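PDB 4HX0: putative nucleotidyltransferase TM1012 from Thermotoga maritima, which probably transfers a nucleotidyl group from a nucleoside triphosphate to an acceptor, as a member of the polymerase-beta-like nucleotidyltransferase superfamily. Local coordinates for residues 67-72 with 86-91; 47-52 with 91-96; 26-31 with 115-120. All coordinates share one frame; numbering follows the deposited sequence. Where two conformers were deposited one is given.

Contact 1. Residues 67-72 with 86-91. With BU1 (1,4-butanediol), chain J.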
loop_
_atom_site.group_PDB
_atom_site.type_symbol
_atom_site.label_atom_id
_atom_site.label_comp_id
_atom_site.label_asym_id
_atom_site.label_seq_id
_atom_site.Cartn_x
_atom_site.Cartn_y
_atom_site.Cartn_z
ATOM N N GLU A 67 2.992 12.847 -14.370
ATOM C CA GLU A 67 4.099 12.508 -15.270
ATOM C C GLU A 67 4.674 11.094 -15.061
ATOM O O GLU A 67 5.339 10.563 -15.952
ATOM C CB GLU A 67 5.190 13.579 -15.219
ATOM C CG GLU A 67 6.031 13.554 -13.952
ATOM C CD GLU A 67 5.584 14.585 -12.932
ATOM O OE1 GLU A 67 6.477 15.376 -12.522
ATOM O OE2 GLU A 67 4.364 14.617 -12.570
ATOM N N PHE A 68 4.389 10.483 -13.898
ATOM C CA PHE A 68 4.917 9.160 -13.541
ATOM C C PHE A 68 3.909 8.033 -13.687
ATOM O O PHE A 68 4.240 6.889 -13.446
ATOM C CB PHE A 68 5.379 9.156 -12.086
ATOM C CG PHE A 68 6.417 10.171 -11.799
ATOM C CD1 PHE A 68 7.686 10.047 -12.343
ATOM C CD2 PHE A 68 6.114 11.276 -11.019
ATOM C CE1 PHE A 68 8.651 11.002 -12.093
ATOM C CE2 PHE A 68 7.078 12.240 -10.753
ATOM C CZ PHE A 68 8.345 12.105 -11.304
ATOM N N VAL A 69 2.693 8.367 -14.074
ATOM C CA VAL A 69 1.611 7.387 -14.119
ATOM C C VAL A 69 1.873 6.385 -15.229
ATOM O O VAL A 69 1.972 6.755 -16.407
ATOM C CB VAL A 69 0.225 8.045 -14.307
ATOM C CG1 VAL A 69 -0.869 6.991 -14.399
ATOM C CG2 VAL A 69 -0.078 9.014 -13.166
ATOM N N SER A 70 1.978 5.125 -14.836
ATOM C CA SER A 70 2.163 4.018 -15.763
ATOM C C SER A 70 0.866 3.254 -15.972
ATOM O O SER A 70 0.670 2.631 -17.014
ATOM C CB SER A 70 3.253 3.075 -15.256
ATOM O OG SER A 70 2.990 2.682 -13.916
ATOM N N LYS A 71 -0.002 3.285 -14.964
ATOM C CA LYS A 71 -1.347 2.720 -15.075
ATOM C C LYS A 71 -2.305 3.672 -14.411
ATOM O O LYS A 71 -2.173 3.953 -13.189
ATOM C CB LYS A 71 -1.445 1.342 -14.402
ATOM C CG LYS A 71 -0.459 0.292 -14.900
ATOM C CD LYS A 71 -0.904 -0.364 -16.198
ATOM C CE LYS A 71 0.007 -1.525 -16.558
ATOM N NZ LYS A 71 1.329 -1.065 -17.046
ATOM N N LYS A 72 -3.257 4.169 -15.212
ATOM C CA LYS A 72 -4.287 5.066 -14.737
ATOM C C LYS A 72 -5.002 4.423 -13.574
ATOM O O LYS A 72 -5.209 3.209 -13.568
ATOM C CB LYS A 72 -5.313 5.355 -15.834
ATOM C CG LYS A 72 -4.950 6.508 -16.760
ATOM C CD LYS A 72 -6.135 6.822 -17.666
ATOM C CE LYS A 72 -7.434 6.910 -16.874
ATOM N NZ LYS A 72 -7.593 8.216 -16.168
ATOM N N GLY A 86 -4.050 2.284 -9.305
ATOM C CA GLY A 86 -3.220 2.655 -10.437
ATOM C C GLY A 86 -1.764 2.485 -10.078
ATOM O O GLY A 86 -1.440 2.028 -8.988
ATOM N N GLU A 87 -0.889 2.886 -10.974
ATOM C CA GLU A 87 0.530 2.685 -10.764
ATOM C C GLU A 87 1.316 3.853 -11.290
ATOM O O GLU A 87 0.947 4.471 -12.284
ATOM C CB GLU A 87 1.014 1.407 -11.450
ATOM C CG GLU A 87 0.420 0.157 -10.846
ATOM C CD GLU A 87 0.924 -1.121 -11.481
ATOM O OE1 GLU A 87 1.179 -1.152 -12.705
ATOM O OE2 GLU A 87 1.038 -2.117 -10.752
ATOM N N LEU A 88 2.385 4.151 -10.576
ATOM C CA LEU A 88 3.398 5.076 -11.022
ATOM C C LEU A 88 4.674 4.300 -11.198
ATOM O O LEU A 88 4.893 3.266 -10.549
ATOM C CB LEU A 88 3.648 6.158 -9.978
ATOM C CG LEU A 88 2.444 6.814 -9.295
ATOM C CD1 LEU A 88 2.945 7.743 -8.198
ATOM C CD2 LEU A 88 1.592 7.583 -10.281
ATOM N N ILE A 89 5.542 4.821 -12.045
ATOM C CA ILE A 89 6.898 4.397 -12.021
ATOM C C ILE A 89 7.726 5.654 -11.802
ATOM O O ILE A 89 7.633 6.604 -12.553
ATOM C CB ILE A 89 7.287 3.599 -13.286
ATOM C CG1 ILE A 89 6.517 2.264 -13.314
ATOM C CG2 ILE A 89 8.783 3.357 -13.296
ATOM C CD1 ILE A 89 6.822 1.396 -14.507
ATOM N N ILE A 90 8.499 5.669 -10.726
ATOM C CA ILE A 90 9.352 6.804 -10.435
ATOM C C ILE A 90 10.765 6.272 -10.353
ATOM O O ILE A 90 11.041 5.348 -9.582
ATOM C CB ILE A 90 8.970 7.515 -9.105
ATOM C CG1 ILE A 90 7.485 7.919 -9.091
ATOM C CG2 ILE A 90 9.881 8.724 -8.887
ATOM C CD1 ILE A 90 6.996 8.467 -7.749
ATOM N N ASP A 91 11.653 6.841 -11.175
ATOM C CA ASP A 91 13.047 6.382 -11.221
ATOM C C ASP A 91 13.149 4.855 -11.338
ATOM O O ASP A 91 13.965 4.246 -10.662
ATOM C CB ASP A 91 13.813 6.830 -9.962
ATOM C CG ASP A 91 13.771 8.324 -9.753
ATOM O OD1 ASP A 91 13.337 9.044 -10.674
ATOM O OD2 ASP A 91 14.184 8.780 -8.666
HETATM C C1 BU1 J . 9.980 13.998 -8.723
HETATM C C2 BU1 J . 10.587 14.599 -9.986
HETATM C C3 BU1 J . 11.808 13.785 -10.383
HETATM C C4 BU1 J . 11.747 13.270 -11.812
HETATM O O5 BU1 J . 9.340 15.024 -7.965
HETATM O O6 BU1 J . 12.269 11.932 -11.840
HETATM O O HOH W 1 2.944 0.097 -14.182
#
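F68 opens the contact by laying its ring against I90 and giving its carbonyl to the backbone of I89. Its CG is turned beside the backbone N (chi1 -58°), which puts I90 CG1 over one face of the ring, 4.1 Å from the centroid, in a CH-pi contact displaced toward the rim. The opposite face lies against CG of the preceding E67, and at the far end of the ring F68 CZ comes within 3.6 Å of C1 of a bound butanediol. F68 O accepts from I89 N at 2.8 Å, with the donor in the carbonyl plane. V69 leaves the backbone heading away from 86-91, yet its CG2 meets L88 CD2 at 3.6 Å. At S70 and K71 the chain bulges, and two consecutive amides converge on one acceptor: E87 O accepts from S70 N at 2.8 Å and from K71 N at 3.1 Å, both from the same face of the carbonyl plane and 35° out of it. S70 OG is hydrogen-bonded to a water that donates to E87 OE1. K71 runs beside E87, the two side chains pointing the same way; K71 NZ stops 4.3 Å from E87 OE1, beyond salt-bridge range, and the same water links them, its bond to NZ a weak one. K71 O closes the pairing by accepting from E87 N at 2.8 Å. Two residues set against one partner make a classic beta bulge, here in the antiparallel hairpin formed by strands 69-77 and 81-90 at the edge of the mixed sheet.

Contact 2. Residues 47-52 with 91-96. With BU1 (1,4-butanediol), chain L.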
loop_
_atom_site.group_PDB
_atom_site.type_symbol
_atom_site.label_atom_id
_atom_site.label_comp_id
_atom_site.label_asym_id
_atom_site.label_seq_id
_atom_site.Cartn_x
_atom_site.Cartn_y
_atom_site.Cartn_z
ATOM N N HIS A 47 10.716 -3.895 -2.763
ATOM C CA HIS A 47 10.846 -4.129 -4.193
ATOM C C HIS A 47 10.016 -3.178 -5.000
ATOM O O HIS A 47 10.276 -2.947 -6.206
ATOM C CB HIS A 47 10.472 -5.568 -4.523
ATOM C CG HIS A 47 11.322 -6.589 -3.810
ATOM N ND1 HIS A 47 12.652 -6.662 -3.978
ATOM C CD2 HIS A 47 10.988 -7.590 -2.904
ATOM C CE1 HIS A 47 13.145 -7.659 -3.221
ATOM N NE2 HIS A 47 12.123 -8.226 -2.564
ATOM N N ASP A 48 9.006 -2.619 -4.349
ATOM C CA ASP A 48 8.174 -1.582 -4.923
ATOM C C ASP A 48 7.562 -0.836 -3.761
ATOM O O ASP A 48 7.755 -1.209 -2.599
ATOM C CB ASP A 48 7.089 -2.180 -5.816
ATOM C CG ASP A 48 6.295 -3.252 -5.115
ATOM O OD1 ASP A 48 6.332 -3.290 -3.867
ATOM O OD2 ASP A 48 5.645 -4.068 -5.800
ATOM N N ILE A 49 6.837 0.225 -4.071
ATOM C CA ILE A 49 6.320 1.091 -3.025
ATOM C C ILE A 49 4.810 1.041 -3.174
ATOM O O ILE A 49 4.282 1.211 -4.274
ATOM C CB ILE A 49 6.840 2.520 -3.180
ATOM C CG1 ILE A 49 8.373 2.567 -2.994
ATOM C CG2 ILE A 49 6.125 3.462 -2.216
ATOM C CD1 ILE A 49 8.954 3.948 -3.232
ATOM N N ASP A 50 4.127 0.755 -2.076
ATOM C CA ASP A 50 2.675 0.662 -2.074
ATOM C C ASP A 50 2.154 1.840 -1.314
ATOM O O ASP A 50 2.556 2.072 -0.187
ATOM C CB ASP A 50 2.222 -0.600 -1.357
ATOM C CG ASP A 50 2.665 -1.835 -2.055
ATOM O OD1 ASP A 50 2.662 -1.835 -3.294
ATOM O OD2 ASP A 50 3.045 -2.804 -1.379
ATOM N N ILE A 51 1.261 2.584 -1.942
ATOM C CA ILE A 51 0.629 3.697 -1.291
ATOM C C ILE A 51 -0.837 3.344 -1.199
ATOM O O ILE A 51 -1.483 3.045 -2.196
ATOM C CB ILE A 51 0.818 5.017 -2.070
ATOM C CG1 ILE A 51 2.310 5.362 -2.255
ATOM C CG2 ILE A 51 0.065 6.158 -1.387
ATOM C CD1 ILE A 51 3.114 5.434 -0.971
ATOM N N GLN A 52 -1.354 3.338 0.014
ATOM C CA GLN A 52 -2.754 3.130 0.193
ATOM C C GLN A 52 -3.360 4.470 0.596
ATOM O O GLN A 52 -2.744 5.277 1.302
ATOM C CB GLN A 52 -2.985 2.068 1.259
ATOM C CG GLN A 52 -4.436 1.840 1.608
ATOM C CD GLN A 52 -4.616 0.611 2.469
ATOM O OE1 GLN A 52 -3.674 -0.154 2.663
ATOM N NE2 GLN A 52 -5.829 0.411 2.982
ATOM N N ASP A 91 11.653 6.841 -11.175
ATOM C CA ASP A 91 13.047 6.382 -11.221
ATOM C C ASP A 91 13.149 4.855 -11.338
ATOM O O ASP A 91 13.965 4.246 -10.662
ATOM C CB ASP A 91 13.813 6.830 -9.962
ATOM C CG ASP A 91 13.771 8.324 -9.753
ATOM O OD1 ASP A 91 13.337 9.044 -10.674
ATOM O OD2 ASP A 91 14.184 8.780 -8.666
ATOM N N GLY A 92 12.297 4.256 -12.162
ATOM C CA GLY A 92 12.271 2.817 -12.361
ATOM C C GLY A 92 11.685 1.997 -11.225
ATOM O O GLY A 92 11.722 0.785 -11.273
ATOM N N ILE A 93 11.144 2.652 -10.200
ATOM C CA ILE A 93 10.540 1.932 -9.092
ATOM C C ILE A 93 9.020 2.027 -9.222
ATOM O O ILE A 93 8.490 3.114 -9.439
ATOM C CB ILE A 93 11.042 2.476 -7.757
ATOM C CG1 ILE A 93 12.527 2.113 -7.610
ATOM C CG2 ILE A 93 10.247 1.903 -6.574
ATOM C CD1 ILE A 93 13.119 2.706 -6.368
ATOM N N LYS A 94 8.353 0.880 -9.095
ATOM C CA LYS A 94 6.909 0.795 -9.234
ATOM C C LYS A 94 6.254 1.257 -7.948
ATOM O O LYS A 94 6.644 0.840 -6.860
ATOM C CB LYS A 94 6.460 -0.634 -9.497
ATOM C CG LYS A 94 4.968 -0.760 -9.809
ATOM C CD LYS A 94 4.738 -1.083 -11.271
ATOM C CE LYS A 94 5.395 -2.423 -11.588
ATOM N NZ LYS A 94 5.464 -2.655 -13.054
ATOM N N VAL A 95 5.251 2.114 -8.094
ATOM C CA VAL A 95 4.490 2.615 -6.965
ATOM C C VAL A 95 3.058 2.196 -7.215
ATOM O O VAL A 95 2.456 2.610 -8.194
ATOM C CB VAL A 95 4.607 4.149 -6.843
ATOM C CG1 VAL A 95 3.794 4.656 -5.654
ATOM C CG2 VAL A 95 6.068 4.571 -6.754
ATOM N N GLU A 96 2.532 1.320 -6.358
ATOM C CA GLU A 96 1.140 0.901 -6.471
ATOM C C GLU A 96 0.313 1.891 -5.688
ATOM O O GLU A 96 0.581 2.147 -4.518
ATOM C CB GLU A 96 0.928 -0.495 -5.880
ATOM C CG GLU A 96 1.975 -1.510 -6.289
ATOM C CD GLU A 96 1.775 -1.971 -7.720
ATOM O OE1 GLU A 96 0.862 -1.460 -8.415
ATOM O OE2 GLU A 96 2.507 -2.866 -8.150
HETATM C C1 BU1 L . 4.604 -6.589 0.096
HETATM C C2 BU1 L . 5.286 -5.613 -0.857
HETATM C C3 BU1 L . 5.995 -6.366 -1.978
HETATM C C4 BU1 L . 7.508 -6.259 -1.869
HETATM O O5 BU1 L . 4.584 -7.898 -0.467
HETATM O O6 BU1 L . 7.922 -4.917 -2.134
HETATM O O HOH W 2 9.773 -1.483 -8.327
#
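D48 and K94 meet where two parallel strands come together, and the side chain of D48 leads from there into a pocket occupied by a butanediol. Its CB rests 3.2 Å from K94 O and also touches K94 CB. With chi1 at 52°, CG sits between the backbone N and the carbonyl carbon, bringing the carboxylate round to the butanediol. D48 OD1 accepts a hydrogen bond from the diol O6 at 2.9 Å, and the same oxygen O6 accepts from H47 N at 3.0 Å and, weakly, from D48 N. The other tip atom, D48 OD2, lies 4.1 Å from E96 OE2, the two side chains crossing with their carboxylate planes almost perpendicular. D50, by contrast, runs beside E96, its OD1 against E96 CG at 3.1 Å, while D50 OD2 approaches the diol chain. On the other face I49 packs on I93 and V95, and I51 CG1 on V95 CG1. Between the strands I49 N donates to K94 O, E96 N to I49 O, and I51 N to E96 O at 2.7 Å with an almost straight 175° N-H...O angle. A water further links H47 O to K94 N. Neighbouring parallel strands presenting D48, D50 and E96 on one face are consistent with the carboxylate triad of the polymerase-beta-like fold, which probably holds the divalent metals.

Contact 3. Residues 26-31 with 115-120. With BU1 (1,4-butanediol), chain P.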
loop_
_atom_site.group_PDB
_atom_site.type_symbol
_atom_site.label_atom_id
_atom_site.label_comp_id
_atom_site.label_asym_id
_atom_site.label_seq_id
_atom_site.Cartn_x
_atom_site.Cartn_y
_atom_site.Cartn_z
ATOM N N LYS A 26 -3.662 17.739 0.883
ATOM C CA LYS A 26 -4.639 17.229 1.861
ATOM C C LYS A 26 -4.980 15.736 1.694
ATOM O O LYS A 26 -6.064 15.276 2.054
ATOM C CB LYS A 26 -5.883 18.121 1.937
ATOM C CG LYS A 26 -5.607 19.491 2.547
ATOM C CD LYS A 26 -4.881 19.391 3.887
ATOM C CE LYS A 26 -4.238 20.715 4.259
ATOM N NZ LYS A 26 -3.409 20.623 5.493
ATOM N N VAL A 27 -4.009 14.994 1.179
ATOM C CA VAL A 27 -4.167 13.606 0.787
ATOM C C VAL A 27 -3.984 12.701 1.995
ATOM O O VAL A 27 -3.019 12.817 2.769
ATOM C CB VAL A 27 -3.212 13.207 -0.365
ATOM C CG1 VAL A 27 -3.415 11.747 -0.753
ATOM C CG2 VAL A 27 -3.454 14.087 -1.578
ATOM N N ASN A 28 -4.951 11.811 2.142
ATOM C CA ASN A 28 -4.958 10.807 3.179
ATOM C C ASN A 28 -4.272 9.589 2.597
ATOM O O ASN A 28 -4.893 8.819 1.886
ATOM C CB ASN A 28 -6.420 10.509 3.526
ATOM C CG ASN A 28 -6.585 9.340 4.468
ATOM O OD1 ASN A 28 -5.693 9.015 5.234
ATOM N ND2 ASN A 28 -7.737 8.663 4.365
ATOM N N TRP A 29 -2.974 9.437 2.896
ATOM C CA TRP A 29 -2.198 8.372 2.342
ATOM C C TRP A 29 -1.317 7.748 3.375
ATOM O O TRP A 29 -0.994 8.344 4.405
ATOM C CB TRP A 29 -1.382 8.859 1.139
ATOM C CG TRP A 29 -0.291 9.825 1.519
ATOM C CD1 TRP A 29 -0.425 11.138 1.954
ATOM C CD2 TRP A 29 1.150 9.562 1.548
ATOM N NE1 TRP A 29 0.800 11.680 2.227
ATOM C CE2 TRP A 29 1.783 10.800 1.990
ATOM C CE3 TRP A 29 1.954 8.463 1.239
ATOM C CZ2 TRP A 29 3.172 10.913 2.136
ATOM C CZ3 TRP A 29 3.345 8.595 1.362
ATOM C CH2 TRP A 29 3.936 9.788 1.803
ATOM N N VAL A 30 -0.920 6.522 3.098
ATOM C CA VAL A 30 0.011 5.799 3.940
ATOM C C VAL A 30 0.830 4.933 3.029
ATOM O O VAL A 30 0.354 4.483 1.990
ATOM C CB VAL A 30 -0.682 4.860 4.960
ATOM C CG1 VAL A 30 -1.247 5.642 6.130
ATOM C CG2 VAL A 30 -1.755 4.018 4.290
ATOM N N VAL A 31 2.067 4.716 3.425
ATOM C CA VAL A 31 2.876 3.709 2.776
ATOM C C VAL A 31 2.389 2.410 3.370
ATOM O O VAL A 31 2.113 2.316 4.569
ATOM C CB VAL A 31 4.363 3.942 3.100
ATOM C CG1 VAL A 31 5.245 2.811 2.568
ATOM C CG2 VAL A 31 4.802 5.264 2.487
ATOM N N ASP A 115 -10.676 3.018 7.984
ATOM C CA ASP A 115 -10.343 4.362 8.378
ATOM C C ASP A 115 -8.813 4.400 8.481
ATOM O O ASP A 115 -8.231 3.909 9.437
ATOM C CB ASP A 115 -11.001 4.690 9.711
ATOM C CG ASP A 115 -10.581 6.019 10.247
ATOM O OD1 ASP A 115 -9.906 6.804 9.547
ATOM O OD2 ASP A 115 -10.949 6.307 11.390
ATOM N N LEU A 116 -8.152 4.969 7.481
ATOM C CA LEU A 116 -6.693 4.993 7.492
ATOM C C LEU A 116 -6.172 5.692 8.740
ATOM O O LEU A 116 -5.132 5.308 9.336
ATOM C CB LEU A 116 -6.180 5.698 6.245
ATOM C CG LEU A 116 -6.474 4.905 4.971
ATOM C CD1 LEU A 116 -5.963 5.678 3.777
ATOM C CD2 LEU A 116 -5.809 3.542 5.052
ATOM N N ASN A 117 -6.929 6.700 9.150
ATOM C CA ASN A 117 -6.572 7.510 10.314
ATOM C C ASN A 117 -6.672 6.818 11.663
ATOM O O ASN A 117 -6.146 7.308 12.652
ATOM C CB ASN A 117 -7.313 8.844 10.281
ATOM C CG ASN A 117 -6.740 9.747 9.223
ATOM O OD1 ASN A 117 -5.519 9.853 9.107
ATOM N ND2 ASN A 117 -7.592 10.354 8.418
ATOM N N LYS A 118 -7.328 5.671 11.698
ATOM C CA LYS A 118 -7.305 4.844 12.895
ATOM C C LYS A 118 -5.975 4.132 13.082
ATOM O O LYS A 118 -5.622 3.788 14.207
ATOM C CB LYS A 118 -8.419 3.824 12.771
ATOM C CG LYS A 118 -8.904 3.225 14.056
ATOM C CD LYS A 118 -10.417 3.138 13.943
ATOM C CE LYS A 118 -10.942 1.943 14.684
ATOM N NZ LYS A 118 -12.422 1.958 14.560
ATOM N N TYR A 119 -5.244 3.896 11.979
ATOM C CA TYR A 119 -4.049 3.053 12.008
ATOM C C TYR A 119 -2.779 3.777 11.593
ATOM O O TYR A 119 -1.683 3.266 11.791
ATOM C CB TYR A 119 -4.246 1.811 11.141
ATOM C CG TYR A 119 -5.492 1.070 11.543
ATOM C CD1 TYR A 119 -5.508 0.285 12.688
ATOM C CD2 TYR A 119 -6.663 1.201 10.810
ATOM C CE1 TYR A 119 -6.655 -0.383 13.081
ATOM C CE2 TYR A 119 -7.825 0.544 11.195
ATOM C CZ TYR A 119 -7.806 -0.244 12.329
ATOM O OH TYR A 119 -8.947 -0.909 12.711
ATOM N N LYS A 120 -2.949 4.973 11.051
ATOM C CA LYS A 120 -1.851 5.750 10.529
ATOM C C LYS A 120 -0.905 6.144 11.648
ATOM O O LYS A 120 -1.325 6.593 12.719
ATOM C CB LYS A 120 -2.397 6.988 9.822
ATOM C CG LYS A 120 -1.342 7.863 9.154
ATOM C CD LYS A 120 -1.999 9.063 8.475
ATOM C CE LYS A 120 -3.026 8.631 7.439
ATOM N NZ LYS A 120 -3.708 9.814 6.892
HETATM C C1 BU1 P . 0.469 14.800 3.580
HETATM C C2 BU1 P . 1.803 14.045 3.517
HETATM C C3 BU1 P . 2.149 13.483 4.880
HETATM C C4 BU1 P . 3.580 13.756 5.305
HETATM O O5 BU1 P . -0.457 14.351 2.575
HETATM O O6 BU1 P . 3.600 13.861 6.739
HETATM O O HOH W 3 -9.257 6.586 5.327
HETATM O O HOH W 4 -1.571 10.765 5.321
#
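N28 and K120 supply the direct polar link between segments 26-31 and 115-120. K120 NZ donates to N28 OD1 at 2.7 Å, tilted 19° from the plane of the amide carbonyl, and also to N117 OD1 at 2.9 Å, so one ammonium joins two amide oxygens from different segments. The lysine is straight as far as CD and then bends at chi3 (-58°), which carries NZ back to these oxygens. Two waters add to the polar contact. One accepts from K120 NZ at 2.8 Å and donates to W29 O; the second accepts from both N28 ND2 and L116 N, tying the amide nitrogen of N28 to the first turn of the helix. At that turn D115 occupies the N-cap position, its OD1 weakly accepting from N117 N. Van der Waals packing lies beside these bonds. V30 CG1 rests against the methylenes of K120, 3.7 Å from CE, while V30 CG2 makes an apolar contact with L116 CD2 at 4.2 Å. L116 CD1 lies over the N28 amide, 3.5 Å from ND2, and its CB stands at the amide edge beside OD1. W29 starts its side chain away from 115-120; a butanediol is modelled near the indole, too close at NE1 for its placement to be trusted. With three bonds on K120 NZ, two to neutral amide oxygens and one to water, its positive charge is probably stabilised by dipoles, and none of these three partners is a carboxylate.

How the contacts relate
The three contacts follow one mixed sheet from edge to edge, in the strand order 69-77, 81-90, 93-103, 49-53, 29-32. Contacts 1 and 2 share D91, and their centres are 9 Å apart; L88 O and V95 N, 2.7 Å apart, probably hydrogen-bond between them, and E87 CB packs on V95 O at 3.8 Å. Contact 2 joins contact 3 through Q52 O and V30 N at 2.8 Å, with centres about 17 Å apart. Contacts 1 and 3 do not touch, their nearest atoms being about 10 Å apart. Contacts 1 and 2 border different butanediols, the one at contact 2 occupying the presumed active site; a third is modelled near contact 3, its exact placement doubtful.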